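Local atomic coordinates of enoyl-CoA hydratase/isomerase (Pseudomonas aeruginosa, PDB entry 3LAO), a protein that probably hydrates the double bond of an enoyl-CoA thioester, possibly of a steroid side chain, as a trimeric member of the enoyl-CoA hydratase/isomerase (crotonase) family. Residues R16-G20 / H21-I25; A71-L75 / M76-P80; R159-W163 / T164-R168; E195-A198 / R199-Y203; R209-P212 / L213-R216. All coordinates share one frame; numbering follows the deposited sequence.

Interaction 1. Residues R16-G20 / H21-I25; sequences REQRG and HLFLI
Strands 16-19 and 22-25 run antiparallel, with axes 4.7 Å apart at 160°, and a type II' turn from Arg-19 to Leu-22 closes them into a tight beta hairpin at the edge of the crotonase-fold sheet. Two hydrogen-bonded pairs hold it together, Glu-17 with Leu-24 and Arg-19 with Leu-22; the bond from Leu-24 N to Glu-17 O is short, at 2.6 Å, and nearly straight. Gly-20 takes the positive-phi position of the turn.

Glu-17, Arg-19, Leu-22 and Leu-24 share one face of the hairpin. There Arg-19 grips Glu-17 side-on in a salt bridge: NE reaches OE2 at 2.8 Å from above the carboxylate plane, and NH2 meets OE1 at 3.1 Å on its syn side. The bend at chi3 (-64°) turns the guanidinium back along its own strand, and the methyl CD2 of Leu-24 lies over one of its faces.

Gln-18 and Phe-23 occupy the other face and cross at about a right angle. NE2 of Gln-18 donates to Gly-20 O at 3.0 Å, tying the side chain to the turn, and also bonds Ser-57. Its other amide atom, OE1, meets the edge of the Phe-23 ring, 3.6 Å from CD2.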
loop_
_atom_site.group_PDB
_atom_site.type_symbol
_atom_site.label_atom_id
_atom_site.label_comp_id
_atom_site.label_asym_id
_atom_site.label_seq_id
_atom_site.Cartn_x
_atom_site.Cartn_y
_atom_site.Cartn_z
ATOM N N ARG B 16 -8.957 31.745 9.586
ATOM C CA ARG B 16 -8.699 31.667 8.157
ATOM C C ARG B 16 -7.765 32.789 7.753
ATOM O O ARG B 16 -7.947 33.923 8.182
ATOM C CB ARG B 16 -9.993 31.816 7.373
ATOM C CG ARG B 16 -11.055 30.744 7.628
ATOM C CD ARG B 16 -12.329 31.345 7.233
ATOM N NE ARG B 16 -13.419 30.446 6.924
ATOM C CZ ARG B 16 -14.298 30.002 7.812
ATOM N NH1 ARG B 16 -14.164 30.333 9.115
ATOM N NH2 ARG B 16 -15.301 29.215 7.396
ATOM N N GLU B 17 -6.768 32.482 6.933
ATOM C CA GLU B 17 -5.893 33.527 6.415
ATOM C C GLU B 17 -5.370 33.201 5.025
ATOM O O GLU B 17 -4.934 32.087 4.759
ATOM C CB GLU B 17 -4.730 33.822 7.364
ATOM C CG GLU B 17 -3.644 34.718 6.738
ATOM C CD GLU B 17 -2.296 34.737 7.514
ATOM O OE1 GLU B 17 -2.231 34.143 8.630
ATOM O OE2 GLU B 17 -1.311 35.340 6.990
ATOM N N GLN B 18 -5.454 34.179 4.137
ATOM C CA GLN B 18 -4.851 34.076 2.822
ATOM C C GLN B 18 -3.482 34.656 2.973
ATOM O O GLN B 18 -3.333 35.778 3.459
ATOM C CB GLN B 18 -5.657 34.892 1.807
ATOM C CG GLN B 18 -5.271 34.685 0.358
ATOM C CD GLN B 18 -5.787 33.366 -0.179
ATOM O OE1 GLN B 18 -6.996 33.105 -0.088
ATOM N NE2 GLN B 18 -4.875 32.505 -0.716
ATOM N N ARG B 19 -2.471 33.882 2.611
ATOM C CA ARG B 19 -1.117 34.386 2.611
ATOM C C ARG B 19 -0.416 34.065 1.270
ATOM O O ARG B 19 0.180 32.999 1.092
ATOM C CB ARG B 19 -0.383 33.832 3.820
ATOM C CG ARG B 19 0.933 34.503 4.069
ATOM C CD ARG B 19 1.711 33.800 5.154
ATOM N NE ARG B 19 1.005 33.890 6.423
ATOM C CZ ARG B 19 1.472 33.393 7.566
ATOM N NH1 ARG B 19 2.652 32.775 7.593
ATOM N NH2 ARG B 19 0.758 33.499 8.681
ATOM N N GLY B 20 -0.487 35.005 0.326
ATOM C CA GLY B 20 -0.132 34.732 -1.050
ATOM C C GLY B 20 -0.983 33.618 -1.617
ATOM O O GLY B 20 -2.218 33.679 -1.533
ATOM N N HIS B 21 -0.341 32.588 -2.173
ATOM C CA HIS B 21 -1.091 31.453 -2.696
ATOM C C HIS B 21 -1.444 30.423 -1.600
ATOM O O HIS B 21 -2.003 29.352 -1.893
ATOM C CB HIS B 21 -0.320 30.779 -3.872
ATOM C CG HIS B 21 -0.193 31.654 -5.076
ATOM N ND1 HIS B 21 1.014 31.895 -5.704
ATOM C CD2 HIS B 21 -1.116 32.390 -5.744
ATOM C CE1 HIS B 21 0.822 32.727 -6.715
ATOM N NE2 HIS B 21 -0.462 33.043 -6.761
ATOM N N LEU B 22 -1.095 30.714 -0.346
ATOM C CA LEU B 22 -1.392 29.762 0.734
ATOM C C LEU B 22 -2.686 30.123 1.484
ATOM O O LEU B 22 -2.985 31.311 1.725
ATOM C CB LEU B 22 -0.238 29.681 1.729
ATOM C CG LEU B 22 1.139 29.353 1.162
ATOM C CD1 LEU B 22 2.047 29.018 2.278
ATOM C CD2 LEU B 22 1.052 28.192 0.145
ATOM N N PHE B 23 -3.453 29.096 1.838
ATOM C CA PHE B 23 -4.713 29.298 2.540
ATOM C C PHE B 23 -4.540 28.659 3.931
ATOM O O PHE B 23 -4.434 27.419 4.062
ATOM C CB PHE B 23 -5.904 28.712 1.739
ATOM C CG PHE B 23 -7.253 29.094 2.289
ATOM C CD1 PHE B 23 -7.882 28.316 3.226
ATOM C CD2 PHE B 23 -7.863 30.261 1.902
ATOM C CE1 PHE B 23 -9.092 28.699 3.769
ATOM C CE2 PHE B 23 -9.071 30.633 2.432
ATOM C CZ PHE B 23 -9.676 29.843 3.376
ATOM N N LEU B 24 -4.450 29.496 4.963
ATOM C CA LEU B 24 -4.182 28.962 6.315
ATOM C C LEU B 24 -5.440 28.776 7.163
ATOM O O LEU B 24 -6.201 29.703 7.354
ATOM C CB LEU B 24 -3.168 29.829 7.070
ATOM C CG LEU B 24 -1.699 29.767 6.636
ATOM C CD1 LEU B 24 -1.520 29.838 5.180
ATOM C CD2 LEU B 24 -0.949 30.913 7.260
ATOM N N ILE B 25 -5.622 27.576 7.686
ATOM C CA ILE B 25 -6.787 27.236 8.502
ATOM C C ILE B 25 -6.296 26.748 9.870
ATOM O O ILE B 25 -5.531 25.776 9.965
ATOM C CB ILE B 25 -7.645 26.152 7.824
ATOM C CG1 ILE B 25 -8.028 26.578 6.399
ATOM C CG2 ILE B 25 -8.890 25.831 8.610
ATOM C CD1 ILE B 25 -8.834 25.516 5.625
#

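Interaction 2. Residues A71-L75 / M76-P80; sequences AGLDL and MELAP
Asp-74 reaches forward to the first turn of helix 75-78, its carboxylate oxygen OD1 accepting from Glu-77 N at 3.0 Å. Its CG lies anti to the backbone N (chi1 -172°), which brings OD1 to the first turn of the helix. The bond is nearly straight at the hydrogen, yet the N-H arrives from above the carboxylate plane. Glu-77 CB packs against the same group, 3.5 Å from Asp-74 OD1. The two acidic side chains cross at about a right angle, with their carboxylate planes 80° apart. A bend at chi2 (-84°) carries the Glu-77 carboxylate away to Ser-38 N; Asp-74 OD1 and Glu-77 OE1 stay 5.5 Å apart, which probably limits repulsion.

On the apolar side, Leu-78 CD1 lies 4.1 Å from Leu-73 CB; Leu-73 also touches Phe-36 and Leu-150, and Leu-78 touches Leu-41. The backbone adds bonds from Leu-78 N to Asp-74 O and from Ala-79 N to Leu-75 O, the latter 2.7 Å long. Such an aspartate, bonding the backbone N three residues on, is an N-cap, here starting a short surface helix of the enoyl-CoA hydratase/isomerase fold.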
loop_
_atom_site.group_PDB
_atom_site.type_symbol
_atom_site.label_atom_id
_atom_site.label_comp_id
_atom_site.label_asym_id
_atom_site.label_seq_id
_atom_site.Cartn_x
_atom_site.Cartn_y
_atom_site.Cartn_z
ATOM N N ALA B 71 -8.048 16.909 20.827
ATOM C CA ALA B 71 -8.396 15.839 21.766
ATOM C C ALA B 71 -9.452 14.919 21.175
ATOM O O ALA B 71 -9.890 13.971 21.829
ATOM C CB ALA B 71 -8.866 16.399 23.104
ATOM N N GLY B 72 -9.844 15.176 19.926
ATOM C CA GLY B 72 -10.860 14.369 19.267
ATOM C C GLY B 72 -12.241 15.022 19.310
ATOM O O GLY B 72 -12.366 16.227 19.472
ATOM N N LEU B 73 -13.282 14.218 19.145
ATOM C CA LEU B 73 -14.639 14.717 19.210
ATOM C C LEU B 73 -15.050 15.086 20.622
ATOM O O LEU B 73 -14.575 14.488 21.588
ATOM C CB LEU B 73 -15.605 13.680 18.697
ATOM C CG LEU B 73 -15.252 13.263 17.299
ATOM C CD1 LEU B 73 -16.450 12.589 16.733
ATOM C CD2 LEU B 73 -14.869 14.481 16.478
ATOM N N ASP B 74 -15.924 16.090 20.721
ATOM C CA ASP B 74 -16.592 16.457 21.964
ATOM C C ASP B 74 -17.859 15.624 22.047
ATOM O O ASP B 74 -18.909 16.089 21.635
ATOM C CB ASP B 74 -16.969 17.943 21.931
ATOM C CG ASP B 74 -17.488 18.453 23.268
ATOM O OD1 ASP B 74 -18.222 17.709 23.946
ATOM O OD2 ASP B 74 -17.170 19.607 23.643
ATOM N N LEU B 75 -17.769 14.395 22.560
ATOM C CA LEU B 75 -18.922 13.479 22.561
ATOM C C LEU B 75 -20.136 14.012 23.332
ATOM O O LEU B 75 -21.274 13.814 22.902
ATOM C CB LEU B 75 -18.534 12.092 23.075
ATOM C CG LEU B 75 -17.543 11.444 22.121
ATOM C CD1 LEU B 75 -16.903 10.209 22.734
ATOM C CD2 LEU B 75 -18.211 11.140 20.780
HETATM N N MSE B 76 -19.892 14.675 24.462
HETATM C CA MSE B 76 -20.966 15.310 25.223
HETATM C C MSE B 76 -21.803 16.294 24.370
HETATM O O MSE B 76 -23.033 16.205 24.318
HETATM C CB MSE B 76 -20.409 15.993 26.481
HETATM C CG MSE B 76 -20.269 15.051 27.680
HETATM SE SE MSE B 76 -21.952 14.803 28.673
HETATM C CE MSE B 76 -21.375 13.525 30.028
ATOM N N GLU B 77 -21.143 17.222 23.692
ATOM C CA GLU B 77 -21.858 18.159 22.836
ATOM C C GLU B 77 -22.418 17.444 21.607
ATOM O O GLU B 77 -23.489 17.758 21.137
ATOM C CB GLU B 77 -20.932 19.325 22.426
ATOM C CG GLU B 77 -21.620 20.511 21.763
ATOM C CD GLU B 77 -21.836 20.319 20.261
ATOM O OE1 GLU B 77 -21.107 19.526 19.647
ATOM O OE2 GLU B 77 -22.725 20.968 19.676
ATOM N N LEU B 78 -21.692 16.464 21.102
ATOM C CA LEU B 78 -21.909 15.983 19.752
ATOM C C LEU B 78 -22.831 14.791 19.685
ATOM O O LEU B 78 -23.666 14.699 18.792
ATOM C CB LEU B 78 -20.586 15.603 19.130
ATOM C CG LEU B 78 -20.115 16.449 17.964
ATOM C CD1 LEU B 78 -18.800 15.842 17.440
ATOM C CD2 LEU B 78 -21.196 16.530 16.865
ATOM N N ALA B 79 -22.670 13.857 20.603
ATOM C CA ALA B 79 -23.488 12.647 20.561
ATOM C C ALA B 79 -24.997 12.964 20.581
ATOM O O ALA B 79 -25.757 12.439 19.762
ATOM C CB ALA B 79 -23.103 11.670 21.696
ATOM N N PRO B 80 -25.437 13.830 21.509
ATOM C CA PRO B 80 -26.870 14.143 21.512
ATOM C C PRO B 80 -27.359 14.887 20.262
ATOM O O PRO B 80 -28.333 15.632 20.360
ATOM C CB PRO B 80 -27.032 15.023 22.763
ATOM C CG PRO B 80 -25.860 14.670 23.648
ATOM C CD PRO B 80 -24.742 14.385 22.685
#

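Interaction 3. Residues R159-W163 / T164-R168; sequences RAAGW and TDAMR
Trp-163 and Met-167, one helical turn apart, meet side chain to side chain just after a break at Gly-162, where helix 156-161 ends and helix 163-170 begins in this crotonase-family subunit. Gly-162 has positive phi and is also the N-cap of the second helix. Backbone bonds start that helix: Ala-166 N donates to Gly-162 O at 3.2 Å, and Met-167 N to Trp-163 O at 2.8 Å.

Water-mediated bonds span the break. Two waters each donate to Ala-161 O; one accepts from Asp-165 N and the other donates to Asp-165 OD2, which also pairs with Arg-183.

Polar contacts to the second subunit fix the ends of two side chains. Trp-163 NE1 donates to Asp-128 of that chain, and Thr-164 OG1 is bonded to its Thr-188.

The apolar contacts include Ala-161 CB against Ala-166 CB at 4.3 Å. A chi1 of -173° at Trp-163 turns a face of the indole toward Met-167. This selenomethionine, bent at chi2 and chi3, makes a Met-aromatic contact through SE, obliquely placed 3.9 Å from Trp-163 CZ2. Its CG sits over one face in a CH-pi contact, 3.6 Å from the centroid of the Trp-163 five-membered ring.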
loop_
_atom_site.group_PDB
_atom_site.type_symbol
_atom_site.label_atom_id
_atom_site.label_comp_id
_atom_site.label_asym_id
_atom_site.label_seq_id
_atom_site.Cartn_x
_atom_site.Cartn_y
_atom_site.Cartn_z
ATOM N N ARG B 159 -3.411 1.383 4.747
ATOM C CA ARG B 159 -2.693 1.767 3.519
ATOM C C ARG B 159 -1.347 2.371 3.841
ATOM O O ARG B 159 -0.355 1.956 3.269
ATOM C CB ARG B 159 -3.496 2.743 2.651
ATOM C CG ARG B 159 -4.791 2.173 2.133
ATOM C CD ARG B 159 -4.560 0.813 1.477
ATOM N NE ARG B 159 -5.807 0.207 1.023
ATOM C CZ ARG B 159 -6.205 -1.022 1.341
ATOM N NH1 ARG B 159 -7.363 -1.462 0.879
ATOM N NH2 ARG B 159 -5.454 -1.807 2.115
ATOM N N ALA B 160 -1.296 3.325 4.779
ATOM C CA ALA B 160 -0.009 3.869 5.156
ATOM C C ALA B 160 0.843 2.829 5.884
ATOM O O ALA B 160 1.960 2.520 5.441
ATOM C CB ALA B 160 -0.157 5.101 6.001
ATOM N N ALA B 161 0.323 2.298 6.999
ATOM C CA ALA B 161 1.169 1.525 7.933
ATOM C C ALA B 161 1.334 0.035 7.571
ATOM O O ALA B 161 2.219 -0.645 8.082
ATOM C CB ALA B 161 0.677 1.701 9.402
ATOM N N GLY B 162 0.505 -0.456 6.655
ATOM C CA GLY B 162 0.313 -1.883 6.524
ATOM C C GLY B 162 -0.825 -2.331 7.450
ATOM O O GLY B 162 -1.070 -1.721 8.485
ATOM N N TRP B 163 -1.536 -3.379 7.044
ATOM C CA TRP B 163 -2.604 -3.934 7.848
ATOM C C TRP B 163 -2.203 -4.183 9.310
ATOM O O TRP B 163 -2.757 -3.574 10.219
ATOM C CB TRP B 163 -3.079 -5.248 7.243
ATOM C CG TRP B 163 -4.275 -5.712 7.970
ATOM C CD1 TRP B 163 -4.322 -6.616 8.976
ATOM C CD2 TRP B 163 -5.607 -5.243 7.785
ATOM N NE1 TRP B 163 -5.613 -6.761 9.419
ATOM C CE2 TRP B 163 -6.423 -5.937 8.685
ATOM C CE3 TRP B 163 -6.197 -4.326 6.908
ATOM C CZ2 TRP B 163 -7.794 -5.733 8.755
ATOM C CZ3 TRP B 163 -7.550 -4.126 6.975
ATOM C CH2 TRP B 163 -8.337 -4.821 7.898
ATOM N N THR B 164 -1.222 -5.053 9.528
ATOM C CA THR B 164 -0.852 -5.444 10.892
ATOM C C THR B 164 -0.443 -4.291 11.846
ATOM O O THR B 164 -1.015 -4.146 12.904
ATOM C CB THR B 164 0.161 -6.608 10.909
ATOM O OG1 THR B 164 0.270 -7.085 12.246
ATOM C CG2 THR B 164 1.549 -6.189 10.333
ATOM N N ASP B 165 0.510 -3.461 11.460
ATOM C CA ASP B 165 0.890 -2.330 12.294
ATOM C C ASP B 165 -0.276 -1.392 12.550
ATOM O O ASP B 165 -0.365 -0.748 13.599
ATOM C CB ASP B 165 2.075 -1.574 11.712
ATOM C CG ASP B 165 3.410 -2.198 12.112
ATOM O OD1 ASP B 165 3.417 -3.207 12.861
ATOM O OD2 ASP B 165 4.461 -1.682 11.684
ATOM N N ALA B 166 -1.202 -1.320 11.611
ATOM C CA ALA B 166 -2.339 -0.463 11.872
ATOM C C ALA B 166 -3.286 -1.148 12.860
ATOM O O ALA B 166 -3.882 -0.503 13.716
ATOM C CB ALA B 166 -3.056 -0.080 10.572
HETATM N N MSE B 167 -3.416 -2.468 12.733
HETATM C CA MSE B 167 -4.267 -3.211 13.650
HETATM C C MSE B 167 -3.710 -3.165 15.081
HETATM O O MSE B 167 -4.473 -2.989 16.023
HETATM C CB MSE B 167 -4.525 -4.639 13.143
HETATM C CG MSE B 167 -5.462 -4.723 11.898
HETATM SE SE MSE B 167 -7.096 -3.533 11.894
HETATM C CE MSE B 167 -6.378 -2.075 10.776
ATOM N N ARG B 168 -2.400 -3.246 15.225
ATOM C CA ARG B 168 -1.763 -3.191 16.526
ATOM C C ARG B 168 -2.094 -1.939 17.356
ATOM O O ARG B 168 -2.023 -1.975 18.572
ATOM C CB ARG B 168 -0.253 -3.364 16.358
ATOM C CG ARG B 168 0.578 -2.471 17.217
ATOM C CD ARG B 168 1.246 -3.266 18.289
ATOM N NE ARG B 168 2.010 -2.429 19.204
ATOM C CZ ARG B 168 1.511 -1.855 20.290
ATOM N NH1 ARG B 168 0.239 -2.010 20.600
ATOM N NH2 ARG B 168 2.291 -1.118 21.058
HETATM O O HOH W 1 2.193 -3.490 8.921
HETATM O O HOH W 2 4.672 0.179 9.274
#

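Interaction 4. Residues E195-A198 / R199-Y203; sequences EELA and RALEY
Leu-197 and Leu-201 meet one turn apart, with Leu-197 CG 4.2 Å from Leu-201 CD1. The two differ in their first torsion: Leu-197 is trans (chi1 179°), whereas CG of Leu-201 lies beside its own backbone N (chi1 -79°), which turns the second side chain back over the carbonyl of the first: Leu-201 CG is 3.4 Å from Leu-197 O. The same oxygen accepts from Leu-201 N at 2.9 Å, so it is gripped by its helical bond while alkyl groups pack against it. Both leucines rest on strand 59-64, touching Val-61, and Leu-197 also reaches Phe-63.

These residues form the first turns of helix 196-209, which lies on the six-stranded sheet of the enoyl-CoA hydratase/isomerase fold. Regular bonds carry it forward, among them Ala-200 N to Glu-196 O at 2.9 Å and Arg-199 N to Glu-195 O at 3.1 Å. Ala-200 turns its methyl to Val-109 and Ala-111, while Glu-196 and Arg-199 both touch Val-131 and Val-191.

Farther round the helix, Arg-199 bends at chi2 (53°) and brings its guanidinium beside Glu-202. Arg-199 NH1 and Glu-202 OE1 are 3.1 Å apart in a salt bridge, but the oxygen lies well out of the guanidinium plane, making this a charge contact with no N-H aimed at it. Tyr-203 OH lies at the edge of that guanidinium, in its plane, and is hydrogen-bonded to Glu-189.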
loop_
_atom_site.group_PDB
_atom_site.type_symbol
_atom_site.label_atom_id
_atom_site.label_comp_id
_atom_site.label_asym_id
_atom_site.label_seq_id
_atom_site.Cartn_x
_atom_site.Cartn_y
_atom_site.Cartn_z
ATOM N N GLU B 195 8.478 24.006 15.549
ATOM C CA GLU B 195 8.916 24.159 14.165
ATOM C C GLU B 195 7.943 23.527 13.180
ATOM O O GLU B 195 8.169 23.570 11.973
ATOM C CB GLU B 195 10.302 23.539 13.962
ATOM C CG GLU B 195 11.438 24.448 14.349
ATOM C CD GLU B 195 11.213 25.869 13.833
ATOM O OE1 GLU B 195 11.019 26.769 14.688
ATOM O OE2 GLU B 195 11.199 26.079 12.584
ATOM N N GLU B 196 6.861 22.941 13.673
ATOM C CA GLU B 196 6.034 22.167 12.770
ATOM C C GLU B 196 5.300 23.064 11.761
ATOM O O GLU B 196 5.129 22.689 10.603
ATOM C CB GLU B 196 5.114 21.174 13.505
ATOM C CG GLU B 196 4.007 21.807 14.341
ATOM C CD GLU B 196 4.494 22.450 15.675
ATOM O OE1 GLU B 196 5.675 22.257 16.087
ATOM O OE2 GLU B 196 3.666 23.159 16.311
ATOM N N LEU B 197 4.887 24.251 12.169
ATOM C CA LEU B 197 4.124 25.063 11.234
ATOM C C LEU B 197 5.071 25.706 10.237
ATOM O O LEU B 197 4.753 25.771 9.053
ATOM C CB LEU B 197 3.284 26.114 11.939
ATOM C CG LEU B 197 2.472 27.010 11.000
ATOM C CD1 LEU B 197 1.512 26.270 10.031
ATOM C CD2 LEU B 197 1.734 28.023 11.839
ATOM N N ALA B 198 6.247 26.146 10.689
ATOM C CA ALA B 198 7.202 26.750 9.761
ATOM C C ALA B 198 7.561 25.757 8.668
ATOM O O ALA B 198 7.736 26.116 7.490
ATOM C CB ALA B 198 8.432 27.189 10.463
ATOM N N ARG B 199 7.666 24.502 9.069
ATOM C CA ARG B 199 8.055 23.436 8.165
ATOM C C ARG B 199 6.920 23.076 7.216
ATOM O O ARG B 199 7.120 22.983 6.011
ATOM C CB ARG B 199 8.472 22.221 8.959
ATOM C CG ARG B 199 9.146 21.209 8.106
ATOM C CD ARG B 199 10.305 21.851 7.343
ATOM N NE ARG B 199 10.714 20.976 6.262
ATOM C CZ ARG B 199 11.854 21.092 5.594
ATOM N NH1 ARG B 199 12.720 22.053 5.919
ATOM N NH2 ARG B 199 12.132 20.236 4.605
ATOM N N ALA B 200 5.722 22.902 7.762
ATOM C CA ALA B 200 4.541 22.717 6.933
ATOM C C ALA B 200 4.404 23.814 5.868
ATOM O O ALA B 200 4.120 23.536 4.700
ATOM C CB ALA B 200 3.253 22.620 7.808
ATOM N N LEU B 201 4.627 25.057 6.274
ATOM C CA LEU B 201 4.640 26.198 5.347
ATOM C C LEU B 201 5.661 26.052 4.201
ATOM O O LEU B 201 5.318 26.238 3.047
ATOM C CB LEU B 201 4.840 27.524 6.105
ATOM C CG LEU B 201 3.565 28.019 6.768
ATOM C CD1 LEU B 201 3.731 29.266 7.648
ATOM C CD2 LEU B 201 2.549 28.256 5.674
ATOM N N GLU B 202 6.904 25.704 4.510
ATOM C CA GLU B 202 7.874 25.497 3.455
ATOM C C GLU B 202 7.384 24.457 2.404
ATOM O O GLU B 202 7.544 24.662 1.198
ATOM C CB GLU B 202 9.202 25.043 4.048
ATOM C CG GLU B 202 9.591 25.749 5.310
ATOM C CD GLU B 202 11.033 25.459 5.726
ATOM O OE1 GLU B 202 11.764 24.824 4.938
ATOM O OE2 GLU B 202 11.435 25.870 6.838
ATOM N N TYR B 203 6.804 23.345 2.866
ATOM C CA TYR B 203 6.268 22.325 1.963
ATOM C C TYR B 203 5.156 22.868 1.100
ATOM O O TYR B 203 5.037 22.495 -0.057
ATOM C CB TYR B 203 5.708 21.101 2.723
ATOM C CG TYR B 203 6.750 20.089 3.131
ATOM C CD1 TYR B 203 7.302 19.202 2.189
ATOM C CD2 TYR B 203 7.196 20.002 4.461
ATOM C CE1 TYR B 203 8.276 18.259 2.560
ATOM C CE2 TYR B 203 8.169 19.036 4.850
ATOM C CZ TYR B 203 8.703 18.184 3.886
ATOM O OH TYR B 203 9.651 17.257 4.242
#

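Interaction 5. Residues R209-P212 / L213-R216; sequences RAAP and LAVR
Ala-210 presses its methyl against Val-215 where the chain leaves helix 196-209 and starts helix 212-222, with Ala-211 as N-cap of the new helix in this crotonase-family subunit. This is the tight part of the contact: Ala-210 CB lies 3.4 Å from Val-215 CG2. With chi1 at 160°, the valine sets CG2 beside its own backbone N and over the incoming loop. Ala-211 and Ala-214 add a second methyl pair, with their CB atoms 4.1 Å apart. Leu-171 of the third subunit packs on both Ala-210 and Val-215, while Leu-144 and Gly-146 of the same neighbour cover Ala-211 and Ala-214, so the compact side of this turn belongs to the trimer interface.

Two backbone bonds begin the helix, Val-215 N to Ala-211 O at 2.8 Å and Arg-216 N to Pro-212 O at 2.9 Å; the second is almost straight, at 173°.

Around Pro-212 and Arg-216 the contact is looser and nearer solvent, and Leu-213 is exposed. Pro-212 touches Arg-58, and Arg-216 touches Lys-106. A bend at chi3 (-85°) folds the arginine back over the preceding turn: Pro-212 O lies over one guanidinium face, toward its rim, and Arg-216 NH1 comes within 4.1 Å of Pro-212 CB.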
loop_
_atom_site.group_PDB
_atom_site.type_symbol
_atom_site.label_atom_id
_atom_site.label_comp_id
_atom_site.label_asym_id
_atom_site.label_seq_id
_atom_site.Cartn_x
_atom_site.Cartn_y
_atom_site.Cartn_z
ATOM N N ARG B 209 4.491 26.422 -5.925
ATOM C CA ARG B 209 5.259 26.854 -7.079
ATOM C C ARG B 209 5.015 25.952 -8.282
ATOM O O ARG B 209 5.264 26.350 -9.427
ATOM C CB ARG B 209 6.751 27.048 -6.772
ATOM C CG ARG B 209 7.059 28.486 -6.293
ATOM C CD ARG B 209 8.333 29.073 -6.933
ATOM N NE ARG B 209 8.252 29.146 -8.389
ATOM C CZ ARG B 209 9.058 28.489 -9.220
ATOM N NH1 ARG B 209 10.017 27.709 -8.739
ATOM N NH2 ARG B 209 8.911 28.618 -10.533
ATOM N N ALA B 210 4.484 24.760 -8.023
ATOM C CA ALA B 210 4.103 23.866 -9.113
ATOM C C ALA B 210 2.976 24.487 -9.980
ATOM O O ALA B 210 2.274 25.388 -9.554
ATOM C CB ALA B 210 3.678 22.515 -8.547
ATOM N N ALA B 211 2.813 24.007 -11.201
ATOM C CA ALA B 211 1.677 24.409 -12.019
ATOM C C ALA B 211 0.349 23.862 -11.478
ATOM O O ALA B 211 0.175 22.630 -11.330
ATOM C CB ALA B 211 1.895 23.940 -13.493
ATOM N N PRO B 212 -0.610 24.764 -11.212
ATOM C CA PRO B 212 -1.861 24.369 -10.526
ATOM C C PRO B 212 -2.668 23.342 -11.308
ATOM O O PRO B 212 -3.150 22.379 -10.720
ATOM C CB PRO B 212 -2.632 25.698 -10.368
ATOM C CG PRO B 212 -1.556 26.767 -10.486
ATOM C CD PRO B 212 -0.531 26.214 -11.454
ATOM N N LEU B 213 -2.809 23.516 -12.613
ATOM C CA LEU B 213 -3.495 22.498 -13.397
ATOM C C LEU B 213 -2.808 21.122 -13.309
ATOM O O LEU B 213 -3.453 20.050 -13.263
ATOM C CB LEU B 213 -3.583 22.917 -14.849
ATOM C CG LEU B 213 -4.626 23.974 -15.175
ATOM C CD1 LEU B 213 -4.639 24.091 -16.668
ATOM C CD2 LEU B 213 -5.981 23.545 -14.663
ATOM N N ALA B 214 -1.492 21.143 -13.299
ATOM C CA ALA B 214 -0.783 19.877 -13.269
ATOM C C ALA B 214 -0.927 19.251 -11.863
ATOM O O ALA B 214 -1.139 18.052 -11.755
ATOM C CB ALA B 214 0.692 20.062 -13.697
ATOM N N VAL B 215 -0.864 20.078 -10.808
ATOM C CA VAL B 215 -1.044 19.618 -9.439
ATOM C C VAL B 215 -2.447 18.976 -9.294
ATOM O O VAL B 215 -2.595 17.813 -8.864
ATOM C CB VAL B 215 -0.816 20.745 -8.386
ATOM C CG1 VAL B 215 -1.480 20.387 -7.037
ATOM C CG2 VAL B 215 0.654 21.039 -8.195
ATOM N N ARG B 216 -3.458 19.721 -9.723
ATOM C CA ARG B 216 -4.824 19.229 -9.683
ATOM C C ARG B 216 -4.992 17.891 -10.386
ATOM O O ARG B 216 -5.642 17.002 -9.850
ATOM C CB ARG B 216 -5.805 20.271 -10.228
ATOM C CG ARG B 216 -6.007 21.467 -9.245
ATOM C CD ARG B 216 -7.276 22.306 -9.498
ATOM N NE ARG B 216 -7.101 23.357 -10.508
ATOM C CZ ARG B 216 -6.743 24.622 -10.260
ATOM N NH1 ARG B 216 -6.613 25.484 -11.266
ATOM N NH2 ARG B 216 -6.502 25.026 -9.016
#

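Interactions 1 and 4 are the one pair that touch: Leu-22 CD1 of the hairpin lies 3.5 Å from Leu-201 CD2, and Arg-19 NH1 is 3.7 Å from Leu-201 CD1, so helix 196-209 packs on the hairpin face that carries Arg-19 and Leu-22. Interaction 5 follows where that helix ends and helix 212-222 begins, its centre 20 Å from that of interaction 4. Interaction 3 meets the second subunit and interaction 5 the third, with centres 31 Å apart. A glycerol, probably from the crystallisation liquor, lies about 3 Å from the Trp-163 side chain. The centres of interactions 2 and 5 are 38 Å apart. Substrate probably binds in elongated tunnels between the subunits.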